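Bradyzoite pseudokinase 1 (Toxoplasma gondii, PDB 6M7Z) is a pseudokinase with a divergent kinase fold lacking the glycine-rich loop, and probably belongs to a group involved in shaping parasitophorous vacuole membranes. Local coordinates at residues V80-L85 and A119-I124; V146-A151 and G307-F312; L165-I170 and V183-L188; V239-L244 and D270-K275. One frame throughout, in Å; residues are numbered along the deposited sequence.

Interaction 1 (V80-L85 and A119-I124); sequences VRLINL and AFLTYI
Arg81 and Thr122 form an antiparallel hydrogen-bonded pair, and each uses both its backbone N and its O. Thr122 N donates to Arg81 O at 2.9 Å. Arg81 N donates back to Thr122 O at 3.1 Å. Beyond the end of the strand, Ile83 N gives a nearly straight bond to Phe120 O (2.8 Å, 172° at the hydrogen). CA-H groups add to the grip: Leu121 CA lies 3.2 Å from Arg81 O.

The polar side-chain ends find partners elsewhere. Arg81 NH2 makes a salt bridge to Asp189, and NH1 has a long, weak ion pair with Glu94. Thr122 OG1 bonds to Ser91 O, and Tyr123 OH to Glu29. Apolar groups fill in between. Val80 CG1 lies obliquely against the Tyr123 ring, 3.8 Å from CD2. Ile83 CG1 meets Thr122 CG2, also at 3.8 Å.

The arrangement is consistent with the beta3-beta5 pairing of a kinase N-lobe, with Arg81 probably near the usual beta3 lysine position. Val80, Leu121 and Tyr123 face helix 33-39. On the face of Arg81 and Thr122, Arg81 touches helix 88-101, probably the helix C counterpart, and Ile83, just past the strand, touches it too. Ile83 and Thr122 also meet helix 14-23.

Interaction 2 (V146-A151 and G307-F312); sequences VQVLAA and GKARPF
Val148 and Leu149 meet Ala309, Pro311 and Phe312 where the C-terminal tail runs past the start of helix 146-161. By its place in the chain this helix is probably the alpha-E helix of a kinase C-lobe. The contact is apolar and interlocking.

Val148 is one bump. Its CG1, anti to the backbone N (chi1 175°), reaches between Ala309 and Pro311. Val148 CG1 lies 3.8 Å from Ala309 CB and 4.0 Å from Pro311 CG. The valine and proline side chains cross at about a right angle.

Pro311 is the answering bump. Its ring sits against the helix backbone where Val148 leads into Leu149. Pro311 CB comes to 3.9 Å from Leu149 N, and Pro311 CG lies 4.0 Å from Leu149 CA. A backbone bond to Asp145 also ties Pro311 to the residue just before this helical segment.

The Leu149 and Phe312 side chains cross obliquely, with both leucine methyls near the ring. Leu149 CD1 lies 4.1 Å from Phe312 CE2, and Leu149 CD2 is near Phe312 CZ. Val183 of strand 183-185 packs on Leu149, Pro311 and Phe312, so tail, helix and strand meet at one place.

The tail is shaped before it arrives. Gly307, with positive phi, closes helix 301-306 in a Schellman motif. The Arg310 side chain then points back. Arg310 NH1 alone donates to Gly307 O at 2.8 Å and to Ala309 O at 2.7 Å, both acceptors lying close to the guanidinium plane.

Interaction 3 (L165-I170 and V183-L188); sequences LLHRSI and VVLGGL
The His167 imidazole is held edge-on between its own loop and residues 185-188. At the edge facing the other segment, His167 NE2 donates to Gly186 O at 2.8 Å. That oxygen lies only 2° out of the ring plane, and the donor lies in the carbonyl plane. Gly187 O is also near NE2, placed obliquely to the ring, but the angle is too poor for a bond. At another edge, His167 ND1 accepts from Ser169 N at 3.1 Å, again close to the ring plane. These two bonds fix the ring's rotation and place its proton on NE2.

Two leucines approach the ring obliquely. Leu185 CD1 reaches CD2 of His167 at 3.8 Å, and Leu188 CD2 meets the same carbon at 3.9 Å. The histidine CG is anti to the backbone N (chi1 -173°), which starts the side chain toward residues 185-188.

The sequence His167-Arg168-Ser169 probably corresponds to the HRD motif of kinases, and Gly187-Leu188-Asp189 to DFG. The His167-Leu188 contact would then be the HRD-DFG step of the regulatory spine. As in that fold, an aspartate of the long helix 230-248 grips the loop: Asp233 accepts from the backbone N of both His167 and Arg168.

On this alignment, Ser169 and Gly187 would stand where protein kinases usually carry the HRD and DFG aspartates. A water bridges them, 2.6 Å from Ser169 OG and donating to Gly187 O at 2.7 Å. Ser169 OG also bonds to Thr190 OG1.

Interaction 4 (V239-L244 and D270-K275); sequences VAFRNL and DKLSQK. With EDO (1,2-ethanediol), chain G.
Arg242 reaches across to three side chains, Asp270, Ser273 and Gln274, and meets each in a different way. Its chain leaves with CG anti to the backbone N, then bends at chi2 (51°) and chi3 (58°). These bends turn CD and NE back, and the guanidinium lies beside Asp270, Ser273 and Gln274.

Arg242 NE makes a salt bridge with Asp270 OD1 at 3.0 Å, on the syn side of the carboxylate. The two flat groups stand steeply to each other, their planes 80° apart, and the oxygen is tilted from the guanidinium plane. Arg242 NH2 instead meets Gln274 OE1 near the guanidinium edge, at 2.7 Å. Here the amide is turned less, and the donor stands above its carbonyl plane. Ser273 OG is a weak partner of Arg242 NH2 at 3.4 Å, oblique to the guanidinium.

Helices 230-248 and 263-276 run roughly antiparallel here, their local axes 8.6 Å apart at the closest. They probably represent alpha-F and alpha-H of the kinase C-lobe. Phe241 and Ser273 mark the closest backbone approach, and their CB atoms touch at 3.8 Å. The Ser273 CB points toward the helix of Phe241. The Phe241 ring passes on toward helix 146-161, where it packs on Ala150, Met153 and Val154, while Leu272 CD2 lies obliquely beside it. Asn243 OD1 accepts a bond from a 1,2-ethanediol, probably from the crystallisation liquor.

Ser273 OG sits between the backbone N and the carbonyl carbon. From there it donates to Asp270 O at 2.9 Å. Gln274 N reaches that oxygen from the same face of its plane, in the usual helical bond.

How the interactions relate
Interaction 3 is the buried one, near the centre of the chain; the other three are partly buried and lie farther out. Interaction 1 belongs to the N-terminal sheet and stands apart, on the opposite side of the chain's centre from interactions 2 and 4. Helix 146-161 carries one side of interaction 2 and packs against helix 230-248 of interaction 4: Leu149 CD2 touches Leu244 CD2, 4.1 Å away. Interaction 2 also meets interaction 3, through Val183 CG2 and Phe312 CE2 at 3.8 Å. The chemistry differs by place. Backbone bonds dominate in 1 and purely apolar packing in 2. A ring with in-plane bonds centres 3, and a salt bridge and amide bond beside a buried phenylalanine mark 4.

Interaction 1 (V80-L85 and A119-I124)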
loop_
_atom_site.group_PDB
_atom_site.type_symbol
_atom_site.label_atom_id
_atom_site.label_comp_id
_atom_site.label_asym_id
_atom_site.label_seq_id
_atom_site.Cartn_x
_atom_site.Cartn_y
_atom_site.Cartn_z
ATOM N N VAL A 80 12.642 -3.904 4.957
ATOM C CA VAL A 80 13.591 -3.960 6.062
ATOM C C VAL A 80 13.907 -2.539 6.540
ATOM O O VAL A 80 13.992 -1.614 5.737
ATOM C CB VAL A 80 14.869 -4.717 5.673
ATOM C CG1 VAL A 80 14.523 -6.057 5.084
ATOM C CG2 VAL A 80 15.741 -3.965 4.711
ATOM N N ARG A 81 14.062 -2.383 7.854
ATOM C CA ARG A 81 14.442 -1.122 8.477
ATOM C C ARG A 81 15.515 -1.406 9.535
ATOM O O ARG A 81 15.443 -2.403 10.278
ATOM C CB ARG A 81 13.267 -0.432 9.175
ATOM C CG ARG A 81 12.292 0.316 8.270
ATOM C CD ARG A 81 11.270 1.131 9.018
ATOM N NE ARG A 81 10.796 2.334 8.324
ATOM C CZ ARG A 81 9.708 2.393 7.558
ATOM N NH1 ARG A 81 9.099 1.273 7.196
ATOM N NH2 ARG A 81 9.209 3.568 7.200
ATOM N N LEU A 82 16.491 -0.500 9.613
ATOM C CA LEU A 82 17.527 -0.551 10.615
ATOM C C LEU A 82 16.917 -0.184 11.973
ATOM O O LEU A 82 16.244 0.831 12.092
ATOM C CB LEU A 82 18.620 0.437 10.212
ATOM C CG LEU A 82 19.984 0.233 10.871
ATOM C CD1 LEU A 82 20.620 -1.081 10.427
ATOM C CD2 LEU A 82 20.904 1.415 10.592
ATOM N N ILE A 83 17.123 -1.040 12.979
ATOM C CA ILE A 83 16.690 -0.752 14.348
ATOM C C ILE A 83 17.535 0.405 14.900
ATOM O O ILE A 83 18.760 0.359 14.877
ATOM C CB ILE A 83 16.801 -1.995 15.243
ATOM C CG1 ILE A 83 15.772 -3.062 14.836
ATOM C CG2 ILE A 83 16.674 -1.601 16.711
ATOM C CD1 ILE A 83 16.034 -4.434 15.465
ATOM N N ASN A 84 16.851 1.443 15.377
ATOM C CA ASN A 84 17.461 2.580 16.034
ATOM C C ASN A 84 17.080 2.521 17.514
ATOM O O ASN A 84 15.909 2.670 17.840
ATOM C CB ASN A 84 16.995 3.885 15.391
ATOM C CG ASN A 84 17.648 5.117 15.980
ATOM O OD1 ASN A 84 18.383 5.030 16.952
ATOM N ND2 ASN A 84 17.378 6.283 15.419
ATOM N N LEU A 85 18.059 2.315 18.392
ATOM C CA LEU A 85 17.792 2.121 19.837
ATOM C C LEU A 85 17.415 3.453 20.531
ATOM O O LEU A 85 16.870 3.431 21.620
ATOM C CB LEU A 85 19.027 1.486 20.490
ATOM C CG LEU A 85 19.483 0.143 19.915
ATOM C CD1 LEU A 85 20.886 -0.193 20.426
ATOM C CD2 LEU A 85 18.485 -0.981 20.222
ATOM N N ALA A 119 18.871 -9.215 14.558
ATOM C CA ALA A 119 19.764 -8.501 15.494
ATOM C C ALA A 119 19.706 -6.979 15.272
ATOM O O ALA A 119 19.694 -6.248 16.232
ATOM C CB ALA A 119 21.169 -9.028 15.358
ATOM N N PHE A 120 19.694 -6.510 14.019
ATOM C CA PHE A 120 19.773 -5.041 13.732
ATOM C C PHE A 120 18.682 -4.543 12.765
ATOM O O PHE A 120 18.654 -3.347 12.482
ATOM C CB PHE A 120 21.143 -4.678 13.151
ATOM C CG PHE A 120 22.282 -5.494 13.702
ATOM C CD1 PHE A 120 22.758 -5.273 14.993
ATOM C CD2 PHE A 120 22.862 -6.497 12.938
ATOM C CE1 PHE A 120 23.809 -6.025 15.504
ATOM C CE2 PHE A 120 23.910 -7.253 13.450
ATOM C CZ PHE A 120 24.388 -7.010 14.728
ATOM N N LEU A 121 17.809 -5.437 12.273
ATOM C CA LEU A 121 16.779 -5.090 11.308
ATOM C C LEU A 121 15.415 -5.575 11.789
ATOM O O LEU A 121 15.335 -6.607 12.421
ATOM C CB LEU A 121 17.098 -5.761 9.966
ATOM C CG LEU A 121 18.434 -5.386 9.327
ATOM C CD1 LEU A 121 18.715 -6.264 8.126
ATOM C CD2 LEU A 121 18.467 -3.906 8.940
ATOM N N THR A 122 14.348 -4.846 11.437
ATOM C CA THR A 122 12.996 -5.409 11.437
ATOM C C THR A 122 12.592 -5.741 9.995
ATOM O O THR A 122 13.102 -5.105 9.049
ATOM C CB THR A 122 11.985 -4.445 12.066
ATOM O OG1 THR A 122 11.932 -3.242 11.278
ATOM C CG2 THR A 122 12.328 -4.108 13.502
ATOM N N TYR A 123 11.693 -6.724 9.841
ATOM C CA TYR A 123 11.263 -7.232 8.555
ATOM C C TYR A 123 9.726 -7.275 8.492
ATOM O O TYR A 123 9.073 -7.649 9.463
ATOM C CB TYR A 123 11.757 -8.655 8.308
ATOM C CG TYR A 123 13.244 -8.877 8.323
ATOM C CD1 TYR A 123 13.958 -8.878 9.510
ATOM C CD2 TYR A 123 13.923 -9.174 7.167
ATOM C CE1 TYR A 123 15.321 -9.108 9.537
ATOM C CE2 TYR A 123 15.292 -9.405 7.169
ATOM C CZ TYR A 123 15.989 -9.394 8.361
ATOM O OH TYR A 123 17.336 -9.624 8.374
ATOM N N ILE A 124 9.160 -6.890 7.347
ATOM C CA ILE A 124 7.792 -7.159 6.995
ATOM C C ILE A 124 7.799 -7.840 5.628
ATOM O O ILE A 124 8.354 -7.304 4.680
ATOM C CB ILE A 124 6.925 -5.884 6.930
ATOM C CG1 ILE A 124 6.922 -5.118 8.244
ATOM C CG2 ILE A 124 5.496 -6.223 6.480
ATOM C CD1 ILE A 124 6.025 -3.899 8.210
#

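Interaction 2 (V146-A151 and G307-F312)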
loop_
_atom_site.group_PDB
_atom_site.type_symbol
_atom_site.label_atom_id
_atom_site.label_comp_id
_atom_site.label_asym_id
_atom_site.label_seq_id
_atom_site.Cartn_x
_atom_site.Cartn_y
_atom_site.Cartn_z
ATOM N N VAL A 146 -9.932 3.051 -16.514
ATOM C CA VAL A 146 -9.699 4.237 -15.692
ATOM C C VAL A 146 -10.792 4.365 -14.617
ATOM O O VAL A 146 -10.523 4.725 -13.471
ATOM C CB VAL A 146 -9.629 5.494 -16.572
ATOM C CG1 VAL A 146 -9.649 6.774 -15.759
ATOM C CG2 VAL A 146 -8.393 5.453 -17.450
ATOM N N GLN A 147 -12.035 4.108 -15.016
ATOM C CA GLN A 147 -13.182 4.270 -14.144
ATOM C C GLN A 147 -13.042 3.336 -12.930
ATOM O O GLN A 147 -13.240 3.748 -11.789
ATOM C CB GLN A 147 -14.454 3.972 -14.938
ATOM C CG GLN A 147 -15.730 4.122 -14.131
ATOM C CD GLN A 147 -16.914 3.447 -14.776
ATOM O OE1 GLN A 147 -16.776 2.471 -15.516
ATOM N NE2 GLN A 147 -18.089 3.993 -14.515
ATOM N N VAL A 148 -12.692 2.079 -13.201
ATOM C CA VAL A 148 -12.652 1.039 -12.178
ATOM C C VAL A 148 -11.420 1.240 -11.289
ATOM O O VAL A 148 -11.497 1.018 -10.080
ATOM C CB VAL A 148 -12.683 -0.367 -12.808
ATOM C CG1 VAL A 148 -12.511 -1.463 -11.758
ATOM C CG2 VAL A 148 -13.974 -0.587 -13.593
ATOM N N LEU A 149 -10.298 1.665 -11.885
ATOM C CA LEU A 149 -9.063 1.889 -11.127
ATOM C C LEU A 149 -9.288 3.013 -10.115
ATOM O O LEU A 149 -8.955 2.880 -8.934
ATOM C CB LEU A 149 -7.911 2.238 -12.075
ATOM C CG LEU A 149 -6.575 2.544 -11.394
ATOM C CD1 LEU A 149 -6.139 1.414 -10.482
ATOM C CD2 LEU A 149 -5.505 2.773 -12.435
ATOM N N ALA A 150 -9.884 4.105 -10.590
ATOM C CA ALA A 150 -10.165 5.265 -9.754
ATOM C C ALA A 150 -11.093 4.869 -8.603
ATOM O O ALA A 150 -10.899 5.295 -7.480
ATOM C CB ALA A 150 -10.759 6.366 -10.591
ATOM N N ALA A 151 -12.088 4.029 -8.901
ATOM C CA ALA A 151 -13.064 3.596 -7.902
ATOM C C ALA A 151 -12.371 2.682 -6.870
ATOM O O ALA A 151 -12.625 2.796 -5.677
ATOM C CB ALA A 151 -14.227 2.908 -8.575
ATOM N N GLY A 307 -12.994 -6.639 -3.090
ATOM C CA GLY A 307 -11.693 -6.888 -3.706
ATOM C C GLY A 307 -11.794 -7.701 -4.982
ATOM O O GLY A 307 -10.842 -8.404 -5.349
ATOM N N LYS A 308 -12.928 -7.554 -5.685
ATOM C CA LYS A 308 -13.246 -8.350 -6.858
ATOM C C LYS A 308 -12.939 -7.577 -8.145
ATOM O O LYS A 308 -12.946 -8.183 -9.212
ATOM C CB LYS A 308 -14.704 -8.818 -6.781
ATOM C CG LYS A 308 -14.870 -10.103 -5.976
ATOM C CD LYS A 308 -16.233 -10.312 -5.342
ATOM C CE LYS A 308 -16.178 -11.378 -4.271
ATOM N NZ LYS A 308 -17.365 -11.333 -3.386
ATOM N N ALA A 309 -12.643 -6.276 -8.041
ATOM C CA ALA A 309 -12.293 -5.486 -9.210
ATOM C C ALA A 309 -10.927 -5.929 -9.753
ATOM O O ALA A 309 -10.034 -6.317 -9.004
ATOM C CB ALA A 309 -12.312 -4.014 -8.899
ATOM N N ARG A 310 -10.797 -5.875 -11.085
ATOM C CA ARG A 310 -9.582 -6.222 -11.794
ATOM C C ARG A 310 -9.400 -5.177 -12.893
ATOM O O ARG A 310 -9.607 -5.443 -14.077
ATOM C CB ARG A 310 -9.674 -7.652 -12.330
ATOM C CG ARG A 310 -9.758 -8.735 -11.255
ATOM C CD ARG A 310 -8.471 -8.883 -10.471
ATOM N NE ARG A 310 -8.499 -9.978 -9.510
ATOM C CZ ARG A 310 -9.111 -9.932 -8.329
ATOM N NH1 ARG A 310 -9.741 -8.832 -7.942
ATOM N NH2 ARG A 310 -9.081 -10.990 -7.537
ATOM N N PRO A 311 -8.992 -3.943 -12.527
ATOM C CA PRO A 311 -8.895 -2.843 -13.482
ATOM C C PRO A 311 -7.901 -3.074 -14.636
ATOM O O PRO A 311 -7.990 -2.378 -15.652
ATOM C CB PRO A 311 -8.390 -1.646 -12.653
ATOM C CG PRO A 311 -8.554 -2.054 -11.195
ATOM C CD PRO A 311 -8.546 -3.563 -11.179
ATOM N N PHE A 312 -6.961 -4.022 -14.463
ATOM C CA PHE A 312 -5.868 -4.262 -15.404
ATOM C C PHE A 312 -6.086 -5.529 -16.245
ATOM O O PHE A 312 -5.216 -5.868 -17.032
ATOM C CB PHE A 312 -4.525 -4.343 -14.670
ATOM C CG PHE A 312 -4.029 -3.031 -14.121
ATOM C CD1 PHE A 312 -3.375 -2.123 -14.937
ATOM C CD2 PHE A 312 -4.216 -2.697 -12.783
ATOM C CE1 PHE A 312 -2.939 -0.905 -14.438
ATOM C CE2 PHE A 312 -3.790 -1.474 -12.292
ATOM C CZ PHE A 312 -3.142 -0.594 -13.115
#

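Interaction 3 (L165-I170 and V183-L188)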
loop_
_atom_site.group_PDB
_atom_site.type_symbol
_atom_site.label_atom_id
_atom_site.label_comp_id
_atom_site.label_asym_id
_atom_site.label_seq_id
_atom_site.Cartn_x
_atom_site.Cartn_y
_atom_site.Cartn_z
ATOM N N LEU A 165 -7.911 5.737 10.485
ATOM C CA LEU A 165 -6.536 6.067 10.088
ATOM C C LEU A 165 -6.552 6.958 8.838
ATOM O O LEU A 165 -7.252 6.663 7.857
ATOM C CB LEU A 165 -5.756 4.776 9.809
ATOM C CG LEU A 165 -5.464 3.898 11.028
ATOM C CD1 LEU A 165 -4.900 2.552 10.604
ATOM C CD2 LEU A 165 -4.509 4.591 11.988
ATOM N N LEU A 166 -5.742 8.026 8.870
ATOM C CA LEU A 166 -5.313 8.742 7.674
ATOM C C LEU A 166 -4.086 8.040 7.095
ATOM O O LEU A 166 -3.278 7.450 7.856
ATOM C CB LEU A 166 -4.928 10.168 8.048
ATOM C CG LEU A 166 -6.086 11.046 8.513
ATOM C CD1 LEU A 166 -5.617 12.424 8.918
ATOM C CD2 LEU A 166 -7.162 11.155 7.450
ATOM N N HIS A 167 -3.922 8.148 5.759
ATOM C CA HIS A 167 -2.740 7.616 5.086
ATOM C C HIS A 167 -1.566 8.589 5.223
ATOM O O HIS A 167 -0.477 8.203 5.665
ATOM C CB HIS A 167 -3.041 7.294 3.623
ATOM C CG HIS A 167 -1.916 6.583 2.945
ATOM N ND1 HIS A 167 -0.772 7.237 2.554
ATOM C CD2 HIS A 167 -1.744 5.282 2.603
ATOM C CE1 HIS A 167 0.039 6.375 1.972
ATOM N NE2 HIS A 167 -0.515 5.170 2.020
ATOM N N ARG A 168 -1.803 9.824 4.770
ATOM C CA ARG A 168 -0.913 11.004 4.914
ATOM C C ARG A 168 0.163 11.093 3.824
ATOM O O ARG A 168 0.793 12.112 3.773
ATOM C CB ARG A 168 -0.275 11.085 6.307
ATOM C CG ARG A 168 -1.290 11.166 7.446
ATOM C CD ARG A 168 -0.696 11.694 8.745
ATOM N NE ARG A 168 0.360 10.807 9.240
ATOM C CZ ARG A 168 1.483 11.210 9.839
ATOM N NH1 ARG A 168 1.588 12.456 10.296
ATOM N NH2 ARG A 168 2.503 10.372 9.917
ATOM N N SER A 169 0.351 10.098 2.941
ATOM C CA SER A 169 1.376 10.207 1.878
ATOM C C SER A 169 0.922 9.542 0.562
ATOM O O SER A 169 1.711 8.908 -0.126
ATOM C CB SER A 169 2.693 9.643 2.368
ATOM O OG SER A 169 2.617 8.246 2.654
ATOM N N ILE A 170 -0.346 9.731 0.192
ATOM C CA ILE A 170 -0.882 9.070 -0.978
ATOM C C ILE A 170 -0.243 9.634 -2.253
ATOM O O ILE A 170 -0.143 10.844 -2.442
ATOM C CB ILE A 170 -2.415 9.181 -1.034
ATOM C CG1 ILE A 170 -3.063 8.291 0.028
ATOM C CG2 ILE A 170 -2.949 8.848 -2.426
ATOM C CD1 ILE A 170 -4.420 8.833 0.465
ATOM N N VAL A 183 -5.865 -4.585 -6.851
ATOM C CA VAL A 183 -5.126 -3.352 -6.624
ATOM C C VAL A 183 -5.351 -2.933 -5.173
ATOM O O VAL A 183 -6.480 -2.758 -4.760
ATOM C CB VAL A 183 -5.554 -2.249 -7.606
ATOM C CG1 VAL A 183 -4.907 -0.918 -7.287
ATOM C CG2 VAL A 183 -5.278 -2.653 -9.038
ATOM N N VAL A 184 -4.247 -2.747 -4.436
ATOM C CA VAL A 184 -4.268 -2.524 -2.987
ATOM C C VAL A 184 -3.481 -1.258 -2.636
ATOM O O VAL A 184 -2.574 -0.868 -3.351
ATOM C CB VAL A 184 -3.725 -3.738 -2.207
ATOM C CG1 VAL A 184 -4.558 -4.987 -2.509
ATOM C CG2 VAL A 184 -2.243 -3.979 -2.475
ATOM N N LEU A 185 -3.866 -0.653 -1.503
ATOM C CA LEU A 185 -3.210 0.512 -0.955
ATOM C C LEU A 185 -2.168 0.062 0.064
ATOM O O LEU A 185 -2.488 -0.625 1.030
ATOM C CB LEU A 185 -4.250 1.406 -0.289
ATOM C CG LEU A 185 -3.720 2.672 0.375
ATOM C CD1 LEU A 185 -2.894 3.509 -0.605
ATOM C CD2 LEU A 185 -4.880 3.483 0.931
ATOM N N GLY A 186 -0.923 0.494 -0.167
ATOM C CA GLY A 186 0.224 0.235 0.717
ATOM C C GLY A 186 0.833 1.548 1.210
ATOM O O GLY A 186 0.137 2.593 1.310
ATOM N N GLY A 187 2.130 1.485 1.534
ATOM C CA GLY A 187 2.839 2.597 2.115
ATOM C C GLY A 187 2.243 3.030 3.446
ATOM O O GLY A 187 2.189 4.220 3.745
ATOM N N LEU A 188 1.825 2.049 4.259
ATOM C CA LEU A 188 1.045 2.329 5.463
ATOM C C LEU A 188 1.915 2.743 6.654
ATOM O O LEU A 188 1.372 3.050 7.720
ATOM C CB LEU A 188 0.220 1.085 5.802
ATOM C CG LEU A 188 -0.819 0.689 4.754
ATOM C CD1 LEU A 188 -1.632 -0.504 5.271
ATOM C CD2 LEU A 188 -1.728 1.866 4.419
HETATM O O HOH W 1 3.410 5.843 1.908
#

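Interaction 4 (V239-L244 and D270-K275)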
loop_
_atom_site.group_PDB
_atom_site.type_symbol
_atom_site.label_atom_id
_atom_site.label_comp_id
_atom_site.label_asym_id
_atom_site.label_seq_id
_atom_site.Cartn_x
_atom_site.Cartn_y
_atom_site.Cartn_z
ATOM N N VAL A 239 -4.422 14.642 -6.476
ATOM C CA VAL A 239 -3.152 14.825 -7.164
ATOM C C VAL A 239 -2.769 13.529 -7.884
ATOM O O VAL A 239 -2.246 13.568 -8.989
ATOM C CB VAL A 239 -2.043 15.301 -6.198
ATOM C CG1 VAL A 239 -0.651 15.187 -6.810
ATOM C CG2 VAL A 239 -2.311 16.705 -5.712
ATOM N N ALA A 240 -3.032 12.384 -7.255
ATOM C CA ALA A 240 -2.722 11.099 -7.875
ATOM C C ALA A 240 -3.588 10.881 -9.127
ATOM O O ALA A 240 -3.124 10.323 -10.122
ATOM C CB ALA A 240 -2.878 9.987 -6.862
ATOM N N PHE A 241 -4.847 11.304 -9.064
ATOM C CA PHE A 241 -5.756 11.191 -10.198
ATOM C C PHE A 241 -5.285 12.092 -11.340
ATOM O O PHE A 241 -5.303 11.684 -12.510
ATOM C CB PHE A 241 -7.190 11.527 -9.795
ATOM C CG PHE A 241 -7.904 10.459 -9.003
ATOM C CD1 PHE A 241 -7.474 9.149 -8.995
ATOM C CD2 PHE A 241 -9.050 10.775 -8.286
ATOM C CE1 PHE A 241 -8.117 8.203 -8.226
ATOM C CE2 PHE A 241 -9.711 9.816 -7.537
ATOM C CZ PHE A 241 -9.244 8.533 -7.518
ATOM N N ARG A 242 -4.837 13.298 -10.991
ATOM C CA ARG A 242 -4.292 14.216 -11.972
ATOM C C ARG A 242 -3.077 13.563 -12.650
ATOM O O ARG A 242 -2.936 13.633 -13.871
ATOM C CB ARG A 242 -3.946 15.553 -11.313
ATOM C CG ARG A 242 -3.368 16.584 -12.265
ATOM C CD ARG A 242 -4.163 16.843 -13.542
ATOM N NE ARG A 242 -5.531 17.289 -13.296
ATOM C CZ ARG A 242 -5.869 18.510 -12.863
ATOM N NH1 ARG A 242 -4.936 19.413 -12.612
ATOM N NH2 ARG A 242 -7.143 18.800 -12.651
ATOM N N ASN A 243 -2.220 12.922 -11.845
ATOM C CA ASN A 243 -1.031 12.230 -12.309
ATOM C C ASN A 243 -1.450 11.150 -13.304
ATOM O O ASN A 243 -0.843 11.001 -14.372
ATOM C CB ASN A 243 -0.222 11.713 -11.114
ATOM C CG ASN A 243 1.153 11.170 -11.433
ATOM O OD1 ASN A 243 1.569 11.108 -12.584
ATOM N ND2 ASN A 243 1.846 10.714 -10.411
ATOM N N LEU A 244 -2.513 10.417 -12.951
ATOM C CA LEU A 244 -3.040 9.323 -13.753
ATOM C C LEU A 244 -3.501 9.851 -15.127
ATOM O O LEU A 244 -3.126 9.300 -16.177
ATOM C CB LEU A 244 -4.173 8.695 -12.943
ATOM C CG LEU A 244 -4.880 7.453 -13.470
ATOM C CD1 LEU A 244 -3.913 6.453 -14.027
ATOM C CD2 LEU A 244 -5.670 6.827 -12.331
ATOM N N ASP A 270 -10.663 13.888 -14.795
ATOM C CA ASP A 270 -9.990 15.191 -14.735
ATOM C C ASP A 270 -10.859 16.209 -13.977
ATOM O O ASP A 270 -10.340 16.978 -13.164
ATOM C CB ASP A 270 -9.628 15.717 -16.126
ATOM C CG ASP A 270 -8.262 16.389 -16.202
ATOM O OD1 ASP A 270 -7.420 16.168 -15.292
ATOM O OD2 ASP A 270 -8.020 17.087 -17.199
ATOM N N LYS A 271 -12.171 16.197 -14.244
ATOM C CA LYS A 271 -13.136 17.101 -13.586
ATOM C C LYS A 271 -13.232 16.772 -12.090
ATOM O O LYS A 271 -13.272 17.692 -11.267
ATOM C CB LYS A 271 -14.525 17.012 -14.236
ATOM C CG LYS A 271 -14.667 17.868 -15.495
ATOM C CD LYS A 271 -15.845 17.587 -16.395
ATOM C CE LYS A 271 -15.552 18.035 -17.818
ATOM N NZ LYS A 271 -16.727 17.899 -18.707
ATOM N N LEU A 272 -13.286 15.474 -11.764
ATOM C CA LEU A 272 -13.360 15.006 -10.376
ATOM C C LEU A 272 -12.078 15.417 -9.628
ATOM O O LEU A 272 -12.137 15.913 -8.488
ATOM C CB LEU A 272 -13.599 13.488 -10.343
ATOM C CG LEU A 272 -13.436 12.812 -8.976
ATOM C CD1 LEU A 272 -14.412 13.401 -7.964
ATOM C CD2 LEU A 272 -13.589 11.291 -9.065
ATOM N N SER A 273 -10.921 15.236 -10.275
ATOM C CA SER A 273 -9.651 15.536 -9.626
ATOM C C SER A 273 -9.541 17.042 -9.344
ATOM O O SER A 273 -8.994 17.420 -8.313
ATOM C CB SER A 273 -8.479 15.011 -10.403
ATOM O OG SER A 273 -8.197 15.827 -11.521
ATOM N N GLN A 274 -10.101 17.886 -10.230
ATOM C CA GLN A 274 -10.064 19.353 -10.054
ATOM C C GLN A 274 -10.847 19.755 -8.787
ATOM O O GLN A 274 -10.465 20.696 -8.086
ATOM C CB GLN A 274 -10.578 20.067 -11.308
ATOM C CG GLN A 274 -10.168 21.534 -11.415
ATOM C CD GLN A 274 -8.677 21.784 -11.531
ATOM O OE1 GLN A 274 -8.001 21.310 -12.444
ATOM N NE2 GLN A 274 -8.147 22.576 -10.611
ATOM N N LYS A 275 -11.935 19.036 -8.475
ATOM C CA LYS A 275 -12.699 19.287 -7.244
ATOM C C LYS A 275 -11.862 18.900 -6.021
ATOM O O LYS A 275 -11.882 19.606 -4.994
ATOM C CB LYS A 275 -14.015 18.505 -7.239
ATOM C CG LYS A 275 -15.033 18.961 -8.265
ATOM C CD LYS A 275 -16.219 18.006 -8.399
ATOM C CE LYS A 275 -16.922 18.080 -9.746
ATOM N NZ LYS A 275 -17.202 16.739 -10.335
HETATM C C1 EDO G . 4.237 8.100 -11.687
HETATM O O1 EDO G . 4.087 7.959 -10.272
HETATM C C2 EDO G . 4.703 9.515 -11.982
HETATM O O2 EDO G . 4.283 9.888 -13.295
#